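Local coordinates for protein globin III, extracellular (PDB 1X9F) that probably binds oxygen reversibly at its haem iron, as one globin subunit of the giant extracellular haemoglobin (erythrocruorin) of the earthworm, at residues K55-E60 and A71-N76; I21-R24 and K30-I33; K45-V50 and F113-E118. One frame throughout, in Å; residues are numbered along the deposited sequence.

From the N terminus, the first loop to close is the short one of contact 2, where 21-24, after helix 9-20, meets the early turns of helix 28-46. Contact 3 then opens at the far end of that same helix and closes only at 113-118, on helix 110-127. Contact 1, between 55-60 and 71-76, is nested inside this long loop and joins the approach to helix 65-83 with the helix itself. Contacts 1 and 3 both reach the haem and meet each other through Ile74 and Phe116, their centres about 15 Å apart. Contact 2 is remote from contact 3 but touches contact 1, Lys32 lying against Leu72, Leu75 and Asn76.

Contact 1: residues K55-E60 and A71-N76; sequences KRVDIE and ALRILN. With HEM (protoporphyrin IX containing Fe), chain R; CMO (carbon monoxide), chain S.
The guanidinium plane of Arg56 carries Val57 CG1 over its centre, 4.0 Å above it, and on that same face lies the haem propionate oxygen O2D. The Arg73 guanidinium is met near its plane instead: Val57 CG1 is 4.0 Å from Arg73 NH2, and the haem propionate carbon CAA is likewise at its edge. Arg56 CG stands anti to the backbone N (chi1 -154°), and bends further along fold the chain back over the carboxylate, with NE 3.3 Å from both haem O1D and O2D. In this globin fold 71-76 belongs to the distal helix 65-83 and 55-60 to the loop leading into it, and Arg56, Val57 and Arg73 gather on the propionate side of the haem. The NH2 atoms of Arg56 and Arg73 are 4.3 Å apart beside the propionates, whose negative charge probably draws both; Arg73 NH1 also forms a salt bridge with Glu88 of the Globin II chain. One residue on, Ile74 packs against the bound carbon monoxide. Its CG1 is anti to the backbone N (chi1 173°), which brings CD1 beside the carbon monoxide oxygen, within the ligand pocket shared with Leu40, Phe54 and His70. Ile74 O borders the haem methyl CMB at 3.6 Å.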
# COMPACT_ATOMS: atom_id res chain seq x y z
N LYS C 55 4.43 9.47 53.48
CA LYS C 55 5.38 10.33 54.19
C LYS C 55 6.77 9.71 54.23
O LYS C 55 7.78 10.38 54.00
CB LYS C 55 4.87 10.61 55.61
CG LYS C 55 5.77 11.50 56.47
CD LYS C 55 5.11 11.81 57.82
CE LYS C 55 6.10 12.44 58.80
NZ LYS C 55 6.72 13.70 58.28
N ARG C 56 6.81 8.40 54.51
CA ARG C 56 8.05 7.64 54.60
C ARG C 56 8.86 7.73 53.30
O ARG C 56 10.08 7.60 53.32
CB ARG C 56 7.73 6.17 54.96
CG ARG C 56 8.84 5.40 55.69
CD ARG C 56 9.98 4.89 54.80
NE ARG C 56 9.66 3.69 54.02
CZ ARG C 56 10.37 3.25 52.98
NH1 ARG C 56 11.44 3.92 52.56
NH2 ARG C 56 10.01 2.15 52.33
N VAL C 57 8.18 7.96 52.18
CA VAL C 57 8.88 8.05 50.89
C VAL C 57 9.00 9.47 50.34
O VAL C 57 9.43 9.66 49.20
CB VAL C 57 8.30 7.09 49.81
CG1 VAL C 57 8.65 5.64 50.14
CG2 VAL C 57 6.79 7.28 49.64
N ASP C 58 8.62 10.45 51.16
CA ASP C 58 8.83 11.86 50.85
C ASP C 58 8.03 12.33 49.63
O ASP C 58 8.56 13.03 48.75
CB ASP C 58 10.33 12.15 50.69
CG ASP C 58 10.67 13.63 50.78
OD1 ASP C 58 9.93 14.38 51.47
OD2 ASP C 58 11.66 14.13 50.20
N ILE C 59 6.75 11.95 49.57
CA ILE C 59 5.86 12.44 48.52
C ILE C 59 5.83 13.96 48.55
O ILE C 59 5.57 14.60 47.53
CB ILE C 59 4.44 11.83 48.66
CG1 ILE C 59 3.60 12.16 47.42
CG2 ILE C 59 3.75 12.32 49.94
CD1 ILE C 59 2.34 11.33 47.28
N GLU C 60 6.12 14.52 49.72
CA GLU C 60 6.21 15.96 49.92
C GLU C 60 7.13 16.58 48.88
O GLU C 60 6.90 17.70 48.42
CB GLU C 60 6.72 16.27 51.33
CG GLU C 60 6.59 17.72 51.75
CD GLU C 60 7.18 17.99 53.13
OE1 GLU C 60 6.91 19.07 53.69
OE2 GLU C 60 7.91 17.11 53.65
N ALA C 71 8.54 5.43 43.15
CA ALA C 71 7.74 5.40 41.93
C ALA C 71 8.24 4.30 41.00
O ALA C 71 7.44 3.61 40.37
CB ALA C 71 7.78 6.75 41.24
N LEU C 72 9.56 4.13 40.93
CA LEU C 72 10.16 3.00 40.22
C LEU C 72 9.68 1.69 40.81
O LEU C 72 9.39 0.73 40.09
CB LEU C 72 11.69 3.05 40.29
CG LEU C 72 12.37 4.11 39.43
CD1 LEU C 72 13.83 4.25 39.82
CD2 LEU C 72 12.26 3.76 37.94
N ARG C 73 9.58 1.67 42.14
CA ARG C 73 9.20 0.47 42.87
C ARG C 73 7.78 0.02 42.54
O ARG C 73 7.57 -1.14 42.20
CB ARG C 73 9.40 0.69 44.37
CG ARG C 73 10.19 -0.43 45.04
CD ARG C 73 11.28 0.07 45.97
NE ARG C 73 10.77 1.06 46.92
CZ ARG C 73 11.45 2.10 47.37
NH1 ARG C 73 12.70 2.33 46.98
NH2 ARG C 73 10.86 2.94 48.22
N ILE C 74 6.81 0.94 42.63
CA ILE C 74 5.42 0.62 42.27
C ILE C 74 5.27 0.27 40.80
O ILE C 74 4.51 -0.63 40.43
CB ILE C 74 4.45 1.77 42.60
CG1 ILE C 74 3.06 1.42 42.04
CG2 ILE C 74 4.95 3.10 42.02
CD1 ILE C 74 1.98 2.53 42.15
N LEU C 75 5.98 1.01 39.95
CA LEU C 75 5.89 0.81 38.52
C LEU C 75 6.45 -0.54 38.13
O LEU C 75 5.94 -1.19 37.22
CB LEU C 75 6.64 1.92 37.77
CG LEU C 75 5.85 2.68 36.70
CD1 LEU C 75 5.28 1.76 35.61
CD2 LEU C 75 4.73 3.50 37.34
N ASN C 76 7.51 -0.97 38.83
CA ASN C 76 8.05 -2.30 38.60
C ASN C 76 7.15 -3.39 39.18
O ASN C 76 7.14 -4.51 38.69
CB ASN C 76 9.49 -2.42 39.09
CG ASN C 76 10.49 -2.04 38.02
OD1 ASN C 76 10.16 -1.35 37.05
ND2 ASN C 76 11.72 -2.51 38.17
CHA HEM R . 4.68 0.29 48.69
CHB HEM R . 3.32 -1.87 44.50
CHC HEM R . -0.93 0.54 44.56
CHD HEM R . 0.29 2.42 48.93
C1A HEM R . 4.71 -0.51 47.45
C2A HEM R . 5.85 -1.24 47.09
C3A HEM R . 5.49 -1.90 45.83
C4A HEM R . 4.11 -1.43 45.64
CMA HEM R . 6.30 -2.82 44.96
CAA HEM R . 7.16 -1.32 47.81
CBA HEM R . 7.22 -2.60 48.62
CGA HEM R . 8.57 -2.65 49.29
O1A HEM R . 9.55 -3.05 48.62
O2A HEM R . 8.66 -2.28 50.48
C1B HEM R . 1.99 -1.38 44.13
C2B HEM R . 1.40 -1.76 42.94
C3B HEM R . 0.24 -1.05 42.99
C4B HEM R . 0.18 -0.33 44.17
CMB HEM R . 1.89 -2.70 41.86
CAB HEM R . -0.71 -1.13 42.06
CBB HEM R . -1.41 -1.38 40.92
C1C HEM R . -0.96 1.31 45.81
C2C HEM R . -2.03 2.13 46.14
C3C HEM R . -1.66 2.62 47.37
C4C HEM R . -0.42 2.12 47.68
CMC HEM R . -3.29 2.38 45.37
CAC HEM R . -2.44 3.60 48.17
CBC HEM R . -3.13 3.39 49.37
C1D HEM R . 1.65 1.99 49.28
C2D HEM R . 2.28 2.45 50.44
C3D HEM R . 3.53 1.87 50.42
C4D HEM R . 3.53 1.08 49.16
CMD HEM R . 1.70 3.37 51.49
CAD HEM R . 4.64 2.01 51.42
CBD HEM R . 5.44 3.25 51.04
CGD HEM R . 6.62 3.30 51.98
O1D HEM R . 6.50 3.92 53.06
O2D HEM R . 7.65 2.71 51.62
NA HEM R . 3.63 -0.62 46.62
NB HEM R . 1.30 -0.50 44.92
NC HEM R . 0.05 1.27 46.74
ND HEM R . 2.37 1.16 48.47
FE HEM R . 1.83 0.30 46.71
C CMO S . 2.78 2.18 45.70
O CMO S . 2.76 3.25 45.11

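Contact 2: residues I21-R24 and K30-I33; sequences ILWR and KIKI
At the corner between helix 9-20 and helix 28-46, the A-to-B turn of a globin, Trp23 and Leu22 pack against Ile31 and Lys32. Lys32 lies across one face of the indole: its CE is 4.2 Å from the centroid of the six-membered ring and 17° off the normal, a CH-pi contact, while Lys32 CG is 3.5 Å from Trp23 CZ3. Leu22 CB covers the opposite face, 3.6 Å above the plane, so the ring is sandwiched between its own chain neighbour and a side chain of the next helix. CG of Lys32 is anti to its carbonyl carbon (chi1 -80°) and the chain is straight beyond it, crossing the indole at about a right angle. The ammonium therefore stands high over the same face, at 5.3 Å from Lys32 NZ to the Trp23 six-membered ring centroid, at most a weak cation-pi partner, and makes its salt bridge with Asp73 of the Globin II chain. This joins the corner to the subunit interface. Ile31 uses both its branches: CG2 approaches Trp23 CZ3 obliquely at 3.7 Å, and CD1 reaches the carbonyl oxygen of Leu22. Leu8 of the neighbouring hemoglobin chain d1 also packs on both Leu22 and Ile31.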
# COMPACT_ATOMS: atom_id res chain seq x y z
N ILE C 21 5.16 -1.50 24.51
CA ILE C 21 5.43 -0.29 23.76
C ILE C 21 6.10 0.80 24.61
O ILE C 21 7.02 1.47 24.14
CB ILE C 21 4.14 0.19 23.03
CG1 ILE C 21 3.99 -0.55 21.69
CG2 ILE C 21 4.15 1.71 22.80
CD1 ILE C 21 2.52 -0.75 21.22
N LEU C 22 5.68 0.98 25.87
CA LEU C 22 6.30 2.00 26.71
C LEU C 22 7.81 1.88 26.88
O LEU C 22 8.48 2.89 27.13
CB LEU C 22 5.67 2.03 28.11
CG LEU C 22 4.42 2.92 28.17
CD1 LEU C 22 3.86 2.92 29.57
CD2 LEU C 22 4.71 4.34 27.70
N TRP C 23 8.34 0.67 26.75
CA TRP C 23 9.76 0.44 27.05
C TRP C 23 10.57 0.18 25.78
O TRP C 23 11.67 -0.37 25.84
CB TRP C 23 9.92 -0.69 28.08
CG TRP C 23 8.75 -0.73 29.01
CD1 TRP C 23 7.80 -1.71 29.07
CD2 TRP C 23 8.37 0.26 29.96
NE1 TRP C 23 6.86 -1.39 30.02
CE2 TRP C 23 7.18 -0.19 30.59
CE3 TRP C 23 8.91 1.49 30.38
CZ2 TRP C 23 6.53 0.53 31.59
CZ3 TRP C 23 8.26 2.21 31.37
CH2 TRP C 23 7.08 1.72 31.97
N ARG C 24 10.00 0.60 24.65
CA ARG C 24 10.68 0.57 23.37
C ARG C 24 12.03 1.28 23.47
O ARG C 24 12.98 0.88 22.80
CB ARG C 24 9.83 1.23 22.27
CG ARG C 24 8.64 0.40 21.75
CD ARG C 24 8.98 -0.60 20.64
NE ARG C 24 10.17 -1.38 20.96
CZ ARG C 24 10.65 -2.39 20.24
NH1 ARG C 24 10.04 -2.78 19.13
NH2 ARG C 24 11.75 -3.01 20.64
N LYS C 30 13.31 7.08 33.34
CA LYS C 30 12.74 8.41 33.16
C LYS C 30 11.21 8.31 33.02
O LYS C 30 10.47 9.07 33.65
CB LYS C 30 13.37 9.12 31.95
CG LYS C 30 13.25 10.64 31.99
CD LYS C 30 14.26 11.27 32.95
CE LYS C 30 15.66 11.28 32.37
NZ LYS C 30 16.67 11.81 33.34
N ILE C 31 10.77 7.36 32.20
CA ILE C 31 9.36 7.13 31.94
C ILE C 31 8.64 6.54 33.15
O ILE C 31 7.51 6.93 33.44
CB ILE C 31 9.19 6.19 30.73
CG1 ILE C 31 9.69 6.89 29.46
CG2 ILE C 31 7.73 5.76 30.56
CD1 ILE C 31 9.96 5.95 28.31
N LYS C 32 9.29 5.61 33.84
CA LYS C 32 8.69 4.98 35.01
C LYS C 32 8.47 6.01 36.12
O LYS C 32 7.37 6.08 36.69
CB LYS C 32 9.52 3.79 35.51
CG LYS C 32 9.31 2.50 34.72
CD LYS C 32 10.46 1.53 34.94
CE LYS C 32 10.20 0.18 34.24
NZ LYS C 32 11.43 -0.70 34.36
N ILE C 33 9.50 6.81 36.39
CA ILE C 33 9.42 7.87 37.40
C ILE C 33 8.36 8.92 37.08
O ILE C 33 7.55 9.27 37.95
CB ILE C 33 10.81 8.51 37.61
CG1 ILE C 33 11.75 7.52 38.29
CG2 ILE C 33 10.69 9.78 38.46
CD1 ILE C 33 13.22 7.93 38.24

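Contact 3: residues K45-V50 and F113-E118; sequences KDIPEV and FKKFGE. Unlike the reference sequence in segment 45-50: Glu49 (reference Asp). With HEM (protoporphyrin IX containing Fe), chain R.
Just outside the haem pocket, where helix 28-46 ends against helix 110-127, Asp46 and Ile47 pack against the side chain of Lys115. Asp46 OD1 comes to 3.2 Å from Lys115 CE, the two side chains crossing at about a right angle, and Ile47 CD1 sits 3.7 Å from Lys115 CG. The bend at the last torsion of Lys115 (chi4 -58°) turns its ammonium away from Asp46 and toward Glu118 one turn along the helix, where NZ forms a salt bridge at 2.8 Å to the syn lone pair of OE2. Asp46 OD1 is paired instead with Lys42, although its charge, 4.6 Å from Lys115 NZ, may still attract that ammonium weakly. At Ile47 the chain leaves the helix, and a type I beta turn runs from there to Val50, closed by Val50 N to Ile47 O. The helix bearing Lys115 is the G helix of the globin fold, and its inward residues line the haem. Phe113 lays a ring face on the methyl CMC, and its CE2 is 3.4 Å from the methine CHC; Phe116 meets the vinyl atom CBB with a ring edge, CE1 at 3.5 Å. Were Phe113 an alanine, CMC and the methine CHC would probably lose this aromatic cover and the ring of His102 its edge-to-face partner. Phe116 CB adds a second contact to CMC.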
# COMPACT_ATOMS: atom_id res chain seq x y z
N LYS C 45 -4.01 13.82 45.43
CA LYS C 45 -4.88 14.95 45.12
C LYS C 45 -6.35 14.62 45.39
O LYS C 45 -7.07 15.43 45.98
CB LYS C 45 -4.71 15.37 43.66
CG LYS C 45 -5.39 16.69 43.29
CD LYS C 45 -4.41 17.86 43.21
CE LYS C 45 -3.62 18.08 44.52
NZ LYS C 45 -2.59 19.15 44.37
N ASP C 46 -6.78 13.44 44.96
CA ASP C 46 -8.18 13.02 45.09
C ASP C 46 -8.54 12.53 46.49
O ASP C 46 -9.68 12.69 46.93
CB ASP C 46 -8.52 11.92 44.08
CG ASP C 46 -8.42 12.39 42.65
OD1 ASP C 46 -8.50 11.54 41.74
OD2 ASP C 46 -8.25 13.59 42.32
N ILE C 47 -7.59 11.89 47.16
CA ILE C 47 -7.83 11.37 48.50
C ILE C 47 -6.70 11.84 49.41
O ILE C 47 -5.70 11.13 49.57
CB ILE C 47 -7.92 9.82 48.48
CG1 ILE C 47 -8.92 9.34 47.42
CG2 ILE C 47 -8.32 9.29 49.87
CD1 ILE C 47 -8.97 7.81 47.27
N PRO C 48 -6.86 13.02 50.02
CA PRO C 48 -5.77 13.71 50.72
C PRO C 48 -5.05 12.88 51.79
O PRO C 48 -3.85 13.08 52.02
CB PRO C 48 -6.47 14.91 51.37
CG PRO C 48 -7.93 14.52 51.43
CD PRO C 48 -8.14 13.76 50.13
N GLU C 49 -5.79 11.96 52.42
CA GLU C 49 -5.21 11.09 53.44
C GLU C 49 -4.04 10.27 52.88
O GLU C 49 -3.18 9.81 53.64
CB GLU C 49 -6.28 10.18 54.07
CG GLU C 49 -6.72 9.04 53.15
CD GLU C 49 -7.59 8.00 53.84
OE1 GLU C 49 -7.16 7.42 54.86
OE2 GLU C 49 -8.70 7.73 53.32
N VAL C 50 -4.02 10.09 51.56
CA VAL C 50 -2.95 9.34 50.88
C VAL C 50 -1.57 9.99 51.08
O VAL C 50 -0.57 9.28 51.20
CB VAL C 50 -3.27 9.11 49.37
CG1 VAL C 50 -2.03 8.70 48.59
CG2 VAL C 50 -4.35 8.05 49.22
N PHE C 113 -7.37 1.78 46.20
CA PHE C 113 -7.08 0.96 45.04
C PHE C 113 -8.14 1.09 43.95
O PHE C 113 -7.83 0.92 42.76
CB PHE C 113 -6.90 -0.49 45.44
CG PHE C 113 -5.51 -0.81 45.91
CD1 PHE C 113 -5.10 -0.48 47.20
CD2 PHE C 113 -4.60 -1.44 45.06
CE1 PHE C 113 -3.81 -0.76 47.64
CE2 PHE C 113 -3.31 -1.73 45.49
CZ PHE C 113 -2.92 -1.39 46.78
N LYS C 114 -9.38 1.39 44.33
CA LYS C 114 -10.43 1.61 43.35
C LYS C 114 -10.20 2.91 42.60
O LYS C 114 -10.46 3.01 41.40
CB LYS C 114 -11.81 1.61 43.99
CG LYS C 114 -12.93 1.86 42.99
CD LYS C 114 -14.28 1.72 43.67
CE LYS C 114 -15.39 2.01 42.69
NZ LYS C 114 -16.74 1.79 43.35
N LYS C 115 -9.70 3.91 43.32
CA LYS C 115 -9.37 5.20 42.74
C LYS C 115 -8.16 5.07 41.82
O LYS C 115 -8.17 5.58 40.70
CB LYS C 115 -9.09 6.21 43.84
CG LYS C 115 -9.90 7.48 43.72
CD LYS C 115 -9.74 8.11 42.36
CE LYS C 115 -10.72 9.25 42.16
NZ LYS C 115 -12.14 8.81 42.33
N PHE C 116 -7.13 4.39 42.31
CA PHE C 116 -5.93 4.15 41.52
C PHE C 116 -6.27 3.53 40.17
O PHE C 116 -5.78 4.00 39.14
CB PHE C 116 -4.94 3.29 42.30
CG PHE C 116 -3.57 3.27 41.71
CD1 PHE C 116 -3.06 2.11 41.14
CD2 PHE C 116 -2.78 4.42 41.72
CE1 PHE C 116 -1.79 2.09 40.58
CE2 PHE C 116 -1.50 4.41 41.16
CZ PHE C 116 -1.01 3.24 40.58
N GLY C 117 -7.13 2.51 40.18
CA GLY C 117 -7.64 1.90 38.96
C GLY C 117 -8.24 2.89 37.97
O GLY C 117 -8.00 2.79 36.77
N GLU C 118 -9.02 3.84 38.48
CA GLU C 118 -9.61 4.88 37.64
C GLU C 118 -8.53 5.79 37.08
O GLU C 118 -8.52 6.09 35.89
CB GLU C 118 -10.62 5.72 38.41
CG GLU C 118 -11.78 4.95 39.00
CD GLU C 118 -12.48 5.71 40.11
OE1 GLU C 118 -13.41 5.14 40.72
OE2 GLU C 118 -12.11 6.87 40.38
CHA HEM R . 4.68 0.29 48.69
CHB HEM R . 3.32 -1.87 44.50
CHC HEM R . -0.93 0.54 44.56
CHD HEM R . 0.29 2.42 48.93
C1A HEM R . 4.71 -0.51 47.45
C2A HEM R . 5.85 -1.24 47.09
C3A HEM R . 5.49 -1.90 45.83
C4A HEM R . 4.11 -1.43 45.64
CMA HEM R . 6.30 -2.82 44.96
CAA HEM R . 7.16 -1.32 47.81
CBA HEM R . 7.22 -2.60 48.62
CGA HEM R . 8.57 -2.65 49.29
O1A HEM R . 9.55 -3.05 48.62
O2A HEM R . 8.66 -2.28 50.48
C1B HEM R . 1.99 -1.38 44.13
C2B HEM R . 1.40 -1.76 42.94
C3B HEM R . 0.24 -1.05 42.99
C4B HEM R . 0.18 -0.33 44.17
CMB HEM R . 1.89 -2.70 41.86
CAB HEM R . -0.71 -1.13 42.06
CBB HEM R . -1.41 -1.38 40.92
C1C HEM R . -0.96 1.31 45.81
C2C HEM R . -2.03 2.13 46.14
C3C HEM R . -1.66 2.62 47.37
C4C HEM R . -0.42 2.12 47.68
CMC HEM R . -3.29 2.38 45.37
CAC HEM R . -2.44 3.60 48.17
CBC HEM R . -3.13 3.39 49.37
C1D HEM R . 1.65 1.99 49.28
C2D HEM R . 2.28 2.45 50.44
C3D HEM R . 3.53 1.87 50.42
C4D HEM R . 3.53 1.08 49.16
CMD HEM R . 1.70 3.37 51.49
CAD HEM R . 4.64 2.01 51.42
CBD HEM R . 5.44 3.25 51.04
CGD HEM R . 6.62 3.30 51.98
O1D HEM R . 6.50 3.92 53.06
O2D HEM R . 7.65 2.71 51.62
NA HEM R . 3.63 -0.62 46.62
NB HEM R . 1.30 -0.50 44.92
NC HEM R . 0.05 1.27 46.74
ND HEM R . 2.37 1.16 48.47
FE HEM R . 1.83 0.30 46.71